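Local coordinates for protein glypican-1 (Homo sapiens, PDB 4YWT) that carries heparan sulfate chains at the cell surface and, through them, binds alpha-4(V) collagen and takes part in Schwann cell myelination, at residues Glu426-Gly431 with Ile436-Val441. The protein carries 3 engineered substitutions. Residues are numbered along the deposited sequence; the frame is centred on the assembly and turned at random.
With CA (calcium ion), chain G.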
loop_
_atom_site.group_PDB
_atom_site.type_symbol
_atom_site.label_atom_id
_atom_site.label_comp_id
_atom_site.label_asym_id
_atom_site.label_seq_id
_atom_site.Cartn_x
_atom_site.Cartn_y
_atom_site.Cartn_z
ATOM N N GLU A 426 -21.772 -24.126 6.798
ATOM C CA GLU A 426 -21.146 -23.474 5.653
ATOM C C GLU A 426 -20.255 -22.319 6.082
ATOM O O GLU A 426 -20.521 -21.658 7.088
ATOM C CB GLU A 426 -22.211 -22.957 4.681
ATOM C CG GLU A 426 -22.463 -23.847 3.473
ATOM C CD GLU A 426 -21.256 -23.972 2.561
ATOM O OE1 GLU A 426 -20.342 -23.124 2.647
ATOM O OE2 GLU A 426 -21.223 -24.923 1.753
ATOM N N VAL A 427 -19.196 -22.079 5.315
ATOM C CA VAL A 427 -18.338 -20.928 5.548
ATOM C C VAL A 427 -19.095 -19.649 5.211
ATOM O O VAL A 427 -19.712 -19.544 4.152
ATOM C CB VAL A 427 -17.041 -20.999 4.717
ATOM C CG1 VAL A 427 -16.130 -19.827 5.055
ATOM C CG2 VAL A 427 -16.325 -22.316 4.970
ATOM N N MET A 428 -19.055 -18.686 6.124
ATOM C CA MET A 428 -19.736 -17.413 5.931
ATOM C C MET A 428 -19.082 -16.586 4.833
ATOM O O MET A 428 -17.930 -16.818 4.467
ATOM C CB MET A 428 -19.759 -16.612 7.234
ATOM C CG MET A 428 -20.467 -17.299 8.398
ATOM S SD MET A 428 -22.264 -17.091 8.394
ATOM C CE MET A 428 -22.794 -18.439 7.339
ATOM N N GLY A 429 -19.834 -15.632 4.297
ATOM C CA GLY A 429 -19.277 -14.655 3.383
ATOM C C GLY A 429 -18.413 -13.666 4.146
ATOM O O GLY A 429 -18.326 -13.721 5.373
ATOM N N ASP A 430 -17.781 -12.754 3.418
ATOM C CA ASP A 430 -16.881 -11.778 4.023
ATOM C C ASP A 430 -17.589 -10.462 4.324
ATOM O O ASP A 430 -18.487 -10.047 3.591
ATOM C CB ASP A 430 -15.678 -11.528 3.112
ATOM C CG ASP A 430 -15.044 -12.814 2.624
ATOM O OD1 ASP A 430 -14.472 -13.550 3.456
ATOM O OD2 ASP A 430 -15.116 -13.088 1.407
ATOM N N GLY A 431 -17.191 -9.817 5.417
ATOM C CA GLY A 431 -17.732 -8.517 5.771
ATOM C C GLY A 431 -18.660 -8.550 6.969
ATOM O O GLY A 431 -19.220 -9.594 7.301
ATOM N N ILE A 436 -24.093 -11.622 10.467
ATOM C CA ILE A 436 -25.288 -11.521 11.298
ATOM C C ILE A 436 -25.751 -12.912 11.748
ATOM O O ILE A 436 -26.216 -13.087 12.875
ATOM C CB ILE A 436 -26.432 -10.776 10.549
ATOM C CG1 ILE A 436 -27.679 -10.654 11.430
ATOM C CG2 ILE A 436 -26.760 -11.448 9.220
ATOM C CD1 ILE A 436 -28.845 -9.961 10.746
ATOM N N ASN A 437 -25.614 -13.893 10.861
ATOM C CA ASN A 437 -25.997 -15.276 11.143
ATOM C C ASN A 437 -24.863 -16.204 11.590
ATOM O O ASN A 437 -25.081 -17.406 11.735
ATOM C CB ASN A 437 -26.689 -15.879 9.921
ATOM C CG ASN A 437 -28.094 -15.346 9.734
ATOM O OD1 ASN A 437 -28.712 -14.855 10.678
ATOM N ND2 ASN A 437 -28.609 -15.446 8.514
ATOM N N ASN A 438 -23.659 -15.664 11.775
ATOM C CA ASN A 438 -22.493 -16.489 12.103
ATOM C C ASN A 438 -22.725 -17.329 13.361
ATOM O O ASN A 438 -22.927 -16.791 14.449
ATOM C CB ASN A 438 -21.255 -15.602 12.281
ATOM C CG ASN A 438 -19.954 -16.395 12.327
ATOM O OD1 ASN A 438 -19.865 -17.443 12.967
ATOM N ND2 ASN A 438 -18.933 -15.887 11.646
ATOM N N PRO A 439 -22.690 -18.662 13.205
ATOM C CA PRO A 439 -22.995 -19.611 14.284
ATOM C C PRO A 439 -21.957 -19.613 15.403
ATOM O O PRO A 439 -22.306 -19.794 16.568
ATOM C CB PRO A 439 -23.016 -20.963 13.564
ATOM C CG PRO A 439 -22.120 -20.773 12.388
ATOM C CD PRO A 439 -22.325 -19.348 11.953
ATOM N N GLU A 440 -20.691 -19.437 15.040
ATOM C CA GLU A 440 -19.606 -19.479 16.012
ATOM C C GLU A 440 -19.435 -18.168 16.774
ATOM O O GLU A 440 -19.202 -18.168 17.982
ATOM C CB GLU A 440 -18.300 -19.857 15.315
ATOM C CG GLU A 440 -18.422 -21.084 14.417
ATOM C CD GLU A 440 -19.157 -22.244 15.078
ATOM O OE1 GLU A 440 -19.005 -22.444 16.302
ATOM O OE2 GLU A 440 -19.892 -22.960 14.366
ATOM N N VAL A 441 -19.544 -17.054 16.059
ATOM C CA VAL A 441 -19.369 -15.740 16.664
ATOM C C VAL A 441 -20.637 -14.917 16.504
ATOM O O VAL A 441 -21.194 -14.837 15.410
ATOM C CB VAL A 441 -18.192 -14.970 16.029
ATOM C CG1 VAL A 441 -17.836 -13.754 16.873
ATOM C CG2 VAL A 441 -16.989 -15.879 15.855
HETATM CA CA CA G . -26.316 -13.501 15.218
HETATM O O HOH W 1 -23.986 -13.365 14.696
HETATM O O HOH W 2 -28.579 -13.944 14.592
HETATM O O HOH W 3 -25.505 -11.306 15.696
#
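M428 lays its thioether against the backbone of N437 and N438 and the ring of P439, and every heavy-atom approach within 4.5 Å between 426-431 and 436-441 involves this one side chain. Its SD stands 3.8 Å from CA of N438 and 4.2 Å from CD of the P439 ring, both van der Waals contacts. Nearer its own backbone, M428 CG passes 3.9 Å from ND2 of N438. The methionine leaves its backbone with CG anti to the carbonyl carbon (chi1 -60°), and this with the bend at chi2 brings SD to 436-441; the bend at chi3 only sets the methyl CE. No hydrogen bond joins the two segments, and only 131 Å² is buried in all.

N438, itself buried, is held by its amide. With CG anti to its own N (chi1 -168°), OD1 folds back over the following turn and accepts from N of E440 at 3.0 Å, in the carbonyl plane, and from N of V441 at 3.1 Å, from well above that plane. These bonds define an Asx turn within an Asx motif. ND2 donates to O of N273 and OE1 of Q435, so both ends of the amide are engaged.

On the 436-441 side, O of I436 binds a calcium ion at 2.4 Å, and one of the ion's waters donates to O of V441, bridging the segment's ends. The contact is loop-on-loop packing within the irregular chain between strand 420-421 and helix 450-471, beside disulfide-linked helix 268-278 (C271-C400, C278-C245), on which V427 and E440 pack and whose N273 and K276 hydrogen-bond to M428's backbone.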